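Local atomic coordinates of alpha-galactosidase (Lactobacillus brevis, PDB entry 3MI6), a protein that probably hydrolyses terminal, non-reducing alpha-D-galactose residues in alpha-D-galactosides, as a glycoside hydrolase of family 36. Residues Y669-H674 / K725-Q730; A677-F682 / G711-T716. All blocks are in the same frame, centred on the assembly; numbering follows the deposited sequence.

Contact 1: residues Y669-H674 / K725-Q730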
loop_
_atom_site.group_PDB
_atom_site.type_symbol
_atom_site.label_atom_id
_atom_site.label_comp_id
_atom_site.label_asym_id
_atom_site.label_seq_id
_atom_site.Cartn_x
_atom_site.Cartn_y
_atom_site.Cartn_z
ATOM N N TYR D 669 -9.390 24.670 -5.779
ATOM C CA TYR D 669 -8.088 25.282 -5.962
ATOM C C TYR D 669 -7.153 24.246 -6.554
ATOM O O TYR D 669 -7.053 23.138 -6.049
ATOM C CB TYR D 669 -7.526 25.763 -4.613
ATOM C CG TYR D 669 -8.527 26.495 -3.746
ATOM C CD1 TYR D 669 -8.575 27.870 -3.743
ATOM C CD2 TYR D 669 -9.437 25.805 -2.952
ATOM C CE1 TYR D 669 -9.488 28.545 -2.977
ATOM C CE2 TYR D 669 -10.355 26.470 -2.178
ATOM C CZ TYR D 669 -10.374 27.844 -2.190
ATOM O OH TYR D 669 -11.279 28.555 -1.421
ATOM N N GLN D 670 -6.467 24.593 -7.632
ATOM C CA GLN D 670 -5.451 23.704 -8.162
ATOM C C GLN D 670 -4.118 24.385 -7.948
ATOM O O GLN D 670 -3.981 25.589 -8.229
ATOM C CB GLN D 670 -5.688 23.418 -9.637
ATOM C CG GLN D 670 -4.766 22.364 -10.227
ATOM C CD GLN D 670 -5.004 22.147 -11.733
ATOM O OE1 GLN D 670 -4.893 23.094 -12.530
ATOM N NE2 GLN D 670 -5.338 20.900 -12.121
ATOM N N LEU D 671 -3.138 23.640 -7.440
ATOM C CA LEU D 671 -1.845 24.255 -7.170
ATOM C C LEU D 671 -1.004 24.446 -8.443
ATOM O O LEU D 671 -0.489 25.539 -8.706
ATOM C CB LEU D 671 -1.075 23.473 -6.115
ATOM C CG LEU D 671 -1.725 23.366 -4.734
ATOM C CD1 LEU D 671 -0.841 22.536 -3.799
ATOM C CD2 LEU D 671 -1.992 24.737 -4.142
ATOM N N LEU D 672 -0.879 23.391 -9.238
ATOM C CA LEU D 672 -0.012 23.425 -10.399
ATOM C C LEU D 672 -0.882 23.187 -11.607
ATOM O O LEU D 672 -1.698 22.269 -11.609
ATOM C CB LEU D 672 1.033 22.314 -10.285
ATOM C CG LEU D 672 2.455 22.708 -9.859
ATOM C CD1 LEU D 672 2.473 23.909 -8.905
ATOM C CD2 LEU D 672 3.205 21.520 -9.279
ATOM N N ASN D 673 -0.749 24.009 -12.635
ATOM C CA ASN D 673 -1.539 23.787 -13.833
ATOM C C ASN D 673 -0.832 22.769 -14.726
ATOM O O ASN D 673 0.388 22.778 -14.821
ATOM C CB ASN D 673 -1.765 25.102 -14.565
ATOM C CG ASN D 673 -2.918 25.031 -15.524
ATOM O OD1 ASN D 673 -3.962 24.471 -15.199
ATOM N ND2 ASN D 673 -2.746 25.596 -16.718
ATOM N N HIS D 674 -1.587 21.874 -15.361
ATOM C CA HIS D 674 -0.999 20.918 -16.296
ATOM C C HIS D 674 -1.655 20.989 -17.664
ATOM O O HIS D 674 -2.858 21.251 -17.768
ATOM C CB HIS D 674 -1.065 19.511 -15.736
ATOM C CG HIS D 674 -0.285 19.341 -14.470
ATOM N ND1 HIS D 674 1.076 19.551 -14.400
ATOM C CD2 HIS D 674 -0.673 18.980 -13.223
ATOM C CE1 HIS D 674 1.495 19.326 -13.168
ATOM N NE2 HIS D 674 0.453 18.980 -12.432
ATOM N N LYS D 725 -0.831 30.407 -14.334
ATOM C CA LYS D 725 -2.069 29.697 -14.081
ATOM C C LYS D 725 -1.837 28.661 -12.992
ATOM O O LYS D 725 -2.557 27.661 -12.882
ATOM C CB LYS D 725 -2.624 29.083 -15.355
ATOM C CG LYS D 725 -3.098 30.109 -16.368
ATOM C CD LYS D 725 -3.651 31.328 -15.671
ATOM C CE LYS D 725 -4.917 31.835 -16.325
ATOM N NZ LYS D 725 -4.716 33.160 -16.939
ATOM N N ASP D 726 -0.813 28.919 -12.180
ATOM C CA ASP D 726 -0.588 28.133 -10.974
ATOM C C ASP D 726 -1.427 28.715 -9.842
ATOM O O ASP D 726 -1.856 29.860 -9.931
ATOM C CB ASP D 726 0.895 28.085 -10.627
ATOM C CG ASP D 726 1.670 27.139 -11.537
ATOM O OD1 ASP D 726 1.053 26.252 -12.167
ATOM O OD2 ASP D 726 2.905 27.276 -11.626
ATOM N N PHE D 727 -1.713 27.914 -8.820
ATOM C CA PHE D 727 -2.510 28.378 -7.689
ATOM C C PHE D 727 -3.816 29.036 -8.161
ATOM O O PHE D 727 -4.070 30.230 -7.918
ATOM C CB PHE D 727 -1.676 29.332 -6.814
ATOM C CG PHE D 727 -0.210 28.991 -6.785
ATOM C CD1 PHE D 727 0.223 27.774 -6.281
ATOM C CD2 PHE D 727 0.732 29.873 -7.283
ATOM C CE1 PHE D 727 1.562 27.444 -6.275
ATOM C CE2 PHE D 727 2.075 29.545 -7.269
ATOM C CZ PHE D 727 2.488 28.331 -6.767
ATOM N N TYR D 728 -4.635 28.242 -8.843
ATOM C CA TYR D 728 -5.817 28.750 -9.532
ATOM C C TYR D 728 -7.043 28.411 -8.729
ATOM O O TYR D 728 -7.111 27.345 -8.112
ATOM C CB TYR D 728 -5.956 28.128 -10.923
ATOM C CG TYR D 728 -6.826 28.927 -11.866
ATOM C CD1 TYR D 728 -6.278 29.927 -12.671
ATOM C CD2 TYR D 728 -8.187 28.687 -11.961
ATOM C CE1 TYR D 728 -7.063 30.667 -13.547
ATOM C CE2 TYR D 728 -8.985 29.424 -12.833
ATOM C CZ TYR D 728 -8.415 30.412 -13.625
ATOM O OH TYR D 728 -9.196 31.148 -14.492
ATOM N N THR D 729 -8.012 29.316 -8.749
ATOM C CA THR D 729 -9.240 29.108 -8.020
ATOM C C THR D 729 -10.469 29.192 -8.901
ATOM O O THR D 729 -10.619 30.109 -9.697
ATOM C CB THR D 729 -9.411 30.151 -6.933
ATOM O OG1 THR D 729 -8.219 30.204 -6.133
ATOM C CG2 THR D 729 -10.621 29.799 -6.081
ATOM N N GLN D 730 -11.350 28.221 -8.739
ATOM C CA GLN D 730 -12.668 28.247 -9.331
ATOM C C GLN D 730 -13.715 28.272 -8.207
ATOM O O GLN D 730 -13.778 27.368 -7.376
ATOM C CB GLN D 730 -12.838 27.032 -10.231
ATOM C CG GLN D 730 -11.912 27.052 -11.429
ATOM C CD GLN D 730 -11.455 25.667 -11.864
ATOM O OE1 GLN D 730 -11.088 24.822 -11.046
ATOM N NE2 GLN D 730 -11.446 25.443 -13.162
#
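Gln670 and Tyr728 form a hydrogen-bonded pair where strands 663-670 and 728-736 meet in a short antiparallel pairing, carried on by loop residues, in the C-terminal beta-domain. Gln670 N donates to Tyr728 O at 2.9 Å, and Tyr728 N to Gln670 O at 2.8 Å. Phe727 and Tyr728 both face Gln670, which makes a G1 beta bulge. Phe727 takes the bulge position with positive phi (51°). Its N then donates to Leu671 O at 2.7 Å, from above the carbonyl plane.

Tyr669 and Thr729 are the adjoining non-hydrogen-bonded pair. Their side chains lie side by side on one face of the sheet and point the same way. Tyr669 CE1 meets Thr729 CG2 at 3.5 Å. The side chains of Gln670 and Tyr728 leave from the other face.

Past the strands, side chains take over. Asp726 CG is anti to its own carbonyl carbon (chi1 -76°), a position that brings this carboxylate carbon near Asn673 N. Asp726 OD1 takes the Asn673 N-H at 2.9 Å, almost straight (170°). The same oxygen has a salt bridge to Arg586 of the second subunit, so two donors grip it and its negative charge is probably stabilised. Asn673 lies beside Lys725, with Asn673 CB 3.2 Å from Lys725 O. Leu671 CD2 approaches Phe727 CD1 at 4.3 Å, and Leu672 CD1 lies near Phe727 CE1.

Asp726 packs on Phe727 of the second subunit, and Phe727 on Asp726 of that subunit, so the strand end forms part of a subunit interface. Within the chain, strand 651-657 flanks strand 663-670, helix 553-566 of the melibiase region packs against Tyr669 and Leu671, and helix 590-597 packs against Tyr669 and Thr729.

Contact 2: residues A677-F682 / G711-T716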
loop_
_atom_site.group_PDB
_atom_site.type_symbol
_atom_site.label_atom_id
_atom_site.label_comp_id
_atom_site.label_asym_id
_atom_site.label_seq_id
_atom_site.Cartn_x
_atom_site.Cartn_y
_atom_site.Cartn_z
ATOM N N ALA D 677 -5.099 18.648 -20.378
ATOM C CA ALA D 677 -5.583 17.983 -19.192
ATOM C C ALA D 677 -6.868 17.170 -19.430
ATOM O O ALA D 677 -7.566 17.361 -20.430
ATOM C CB ALA D 677 -5.786 19.006 -18.095
ATOM N N PRO D 678 -7.175 16.247 -18.498
ATOM C CA PRO D 678 -8.513 15.655 -18.465
ATOM C C PRO D 678 -9.552 16.748 -18.233
ATOM O O PRO D 678 -9.242 17.856 -17.745
ATOM C CB PRO D 678 -8.468 14.750 -17.241
ATOM C CG PRO D 678 -7.043 14.518 -16.981
ATOM C CD PRO D 678 -6.305 15.717 -17.437
ATOM N N TYR D 679 -10.787 16.429 -18.598
ATOM C CA TYR D 679 -11.926 17.293 -18.339
ATOM C C TYR D 679 -12.159 17.323 -16.836
ATOM O O TYR D 679 -11.980 16.314 -16.156
ATOM C CB TYR D 679 -13.183 16.744 -19.022
ATOM C CG TYR D 679 -13.322 17.005 -20.498
ATOM C CD1 TYR D 679 -12.912 18.217 -21.054
ATOM C CD2 TYR D 679 -13.906 16.053 -21.334
ATOM C CE1 TYR D 679 -13.061 18.467 -22.413
ATOM C CE2 TYR D 679 -14.062 16.286 -22.685
ATOM C CZ TYR D 679 -13.643 17.494 -23.224
ATOM O OH TYR D 679 -13.803 17.731 -24.573
ATOM N N THR D 680 -12.554 18.485 -16.328
ATOM C CA THR D 680 -12.795 18.632 -14.912
ATOM C C THR D 680 -14.251 18.351 -14.599
ATOM O O THR D 680 -15.151 18.920 -15.214
ATOM C CB THR D 680 -12.473 20.057 -14.416
ATOM O OG1 THR D 680 -11.073 20.319 -14.565
ATOM C CG2 THR D 680 -12.874 20.203 -12.944
ATOM N N ARG D 681 -14.481 17.464 -13.642
ATOM C CA ARG D 681 -15.806 17.368 -13.061
ATOM C C ARG D 681 -15.769 17.592 -11.560
ATOM O O ARG D 681 -15.167 16.817 -10.818
ATOM C CB ARG D 681 -16.496 16.046 -13.378
ATOM C CG ARG D 681 -17.977 16.136 -13.066
ATOM C CD ARG D 681 -18.796 15.158 -13.827
ATOM N NE ARG D 681 -18.445 15.089 -15.231
ATOM C CZ ARG D 681 -18.986 14.204 -16.053
ATOM N NH1 ARG D 681 -19.893 13.347 -15.583
ATOM N NH2 ARG D 681 -18.623 14.171 -17.330
ATOM N N PHE D 682 -16.427 18.665 -11.135
ATOM C CA PHE D 682 -16.588 18.974 -9.726
ATOM C C PHE D 682 -17.859 18.352 -9.123
ATOM O O PHE D 682 -18.944 18.555 -9.643
ATOM C CB PHE D 682 -16.623 20.487 -9.549
ATOM C CG PHE D 682 -16.677 20.902 -8.123
ATOM C CD1 PHE D 682 -15.633 20.588 -7.267
ATOM C CD2 PHE D 682 -17.764 21.584 -7.629
ATOM C CE1 PHE D 682 -15.671 20.955 -5.947
ATOM C CE2 PHE D 682 -17.812 21.948 -6.308
ATOM C CZ PHE D 682 -16.763 21.632 -5.460
ATOM N N GLY D 711 -22.102 15.343 -11.438
ATOM C CA GLY D 711 -21.086 16.364 -11.369
ATOM C C GLY D 711 -21.379 17.571 -12.235
ATOM O O GLY D 711 -22.392 17.639 -12.941
ATOM N N TYR D 712 -20.475 18.539 -12.157
ATOM C CA TYR D 712 -20.563 19.770 -12.916
ATOM C C TYR D 712 -19.286 19.864 -13.744
ATOM O O TYR D 712 -18.180 19.724 -13.219
ATOM C CB TYR D 712 -20.694 20.955 -11.963
ATOM C CG TYR D 712 -21.031 22.279 -12.608
ATOM C CD1 TYR D 712 -20.132 23.344 -12.555
ATOM C CD2 TYR D 712 -22.247 22.481 -13.248
ATOM C CE1 TYR D 712 -20.430 24.566 -13.137
ATOM C CE2 TYR D 712 -22.553 23.704 -13.827
ATOM C CZ TYR D 712 -21.636 24.737 -13.768
ATOM O OH TYR D 712 -21.912 25.951 -14.338
ATOM N N PHE D 713 -19.440 20.044 -15.050
ATOM C CA PHE D 713 -18.290 20.210 -15.911
ATOM C C PHE D 713 -17.676 21.580 -15.651
ATOM O O PHE D 713 -18.380 22.596 -15.627
ATOM C CB PHE D 713 -18.693 20.075 -17.379
ATOM C CG PHE D 713 -17.566 20.309 -18.337
ATOM C CD1 PHE D 713 -17.083 21.587 -18.555
ATOM C CD2 PHE D 713 -16.999 19.258 -19.025
ATOM C CE1 PHE D 713 -16.049 21.817 -19.425
ATOM C CE2 PHE D 713 -15.953 19.483 -19.905
ATOM C CZ PHE D 713 -15.481 20.770 -20.104
ATOM N N VAL D 714 -16.364 21.609 -15.449
ATOM C CA VAL D 714 -15.677 22.875 -15.281
ATOM C C VAL D 714 -14.629 23.105 -16.361
ATOM O O VAL D 714 -13.763 22.259 -16.588
ATOM C CB VAL D 714 -15.010 22.984 -13.919
ATOM C CG1 VAL D 714 -14.450 24.388 -13.734
ATOM C CG2 VAL D 714 -16.015 22.689 -12.848
ATOM N N PRO D 715 -14.720 24.258 -17.040
ATOM C CA PRO D 715 -13.732 24.761 -17.998
ATOM C C PRO D 715 -12.303 24.486 -17.561
ATOM O O PRO D 715 -11.921 24.755 -16.415
ATOM C CB PRO D 715 -13.964 26.268 -17.960
ATOM C CG PRO D 715 -15.414 26.400 -17.705
ATOM C CD PRO D 715 -15.819 25.218 -16.839
ATOM N N THR D 716 -11.524 23.948 -18.487
ATOM C CA THR D 716 -10.096 23.804 -18.296
ATOM C C THR D 716 -9.431 25.170 -18.023
ATOM O O THR D 716 -9.889 26.209 -18.502
ATOM C CB THR D 716 -9.473 23.125 -19.531
ATOM O OG1 THR D 716 -10.208 21.927 -19.825
ATOM C CG2 THR D 716 -8.040 22.768 -19.272
HETATM O O HOH W 1 -9.914 22.644 -14.890
#
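Phe682 and Tyr712 form a hydrogen-bonded pair of a short antiparallel ribbon, strands 680-682 and 712-714. Phe682 N donates to Tyr712 O, and Tyr712 N to Phe682 O, each at 2.9 Å. Val714 N adds a nearly straight bond to Thr680 O at 3.0 Å, coming from above the carbonyl plane. One water bridges Thr680 OG1 (2.6 Å) and Pro715 O, to which it donates a long bond.

Apolar contacts lie on both faces. On one, Thr680 CG2 rests against Val714 CB at 3.6 Å, and Phe682 CB lies near Val714 CG2. The other carries Arg681 and Phe713. Phe713 CG is anti to its backbone N (chi1 177°), and the edge of its ring comes up to Tyr679, a loop residue just before Thr680. Phe713 CE2 sits over one face of the Tyr679 ring, toward the rim, 3.5 Å from Tyr679 CD1. The ring planes are inclined at 59°. Gly711, at positive phi just after helix 704-710, leaves its CA against Arg681 CG at 3.5 Å. Arg681 NH1 donates a hydrogen bond to Ala710 O.

The Tyr679 hydroxyl accepts a hydrogen bond from Glu53 N of the third subunit. Phe682 and Val714 pack on Phe732 of strand 728-736. A small antiparallel layer laid on a larger sheet is consistent with the beta-sandwich C-terminal domain of family 36 glycoside hydrolases.

How the contacts relate
The centres of contacts 1 and 2 are about 13 Å apart, and both lie in the C-terminal domain. Along the chain the order is 669-674, 677-682, 711-716, 725-730, so contact 1 encloses contact 2. Contact 1 joins strands 663-670 and 728-736, central neighbours of a six-stranded antiparallel sheet. Contact 2 is a separate two-stranded ribbon. The two meet where the Gln730 side chain touches Val714 and Pro715. Strand 663-670 is followed by strand 680-682, and strand 712-714 by strand 728-736; strands 692-695 and 702-703 and helix 704-710 lie between. Both contacts touch the second subunit, and contact 2 also the third, which ties this domain into the tetramer. Neither lies at the predicted active site.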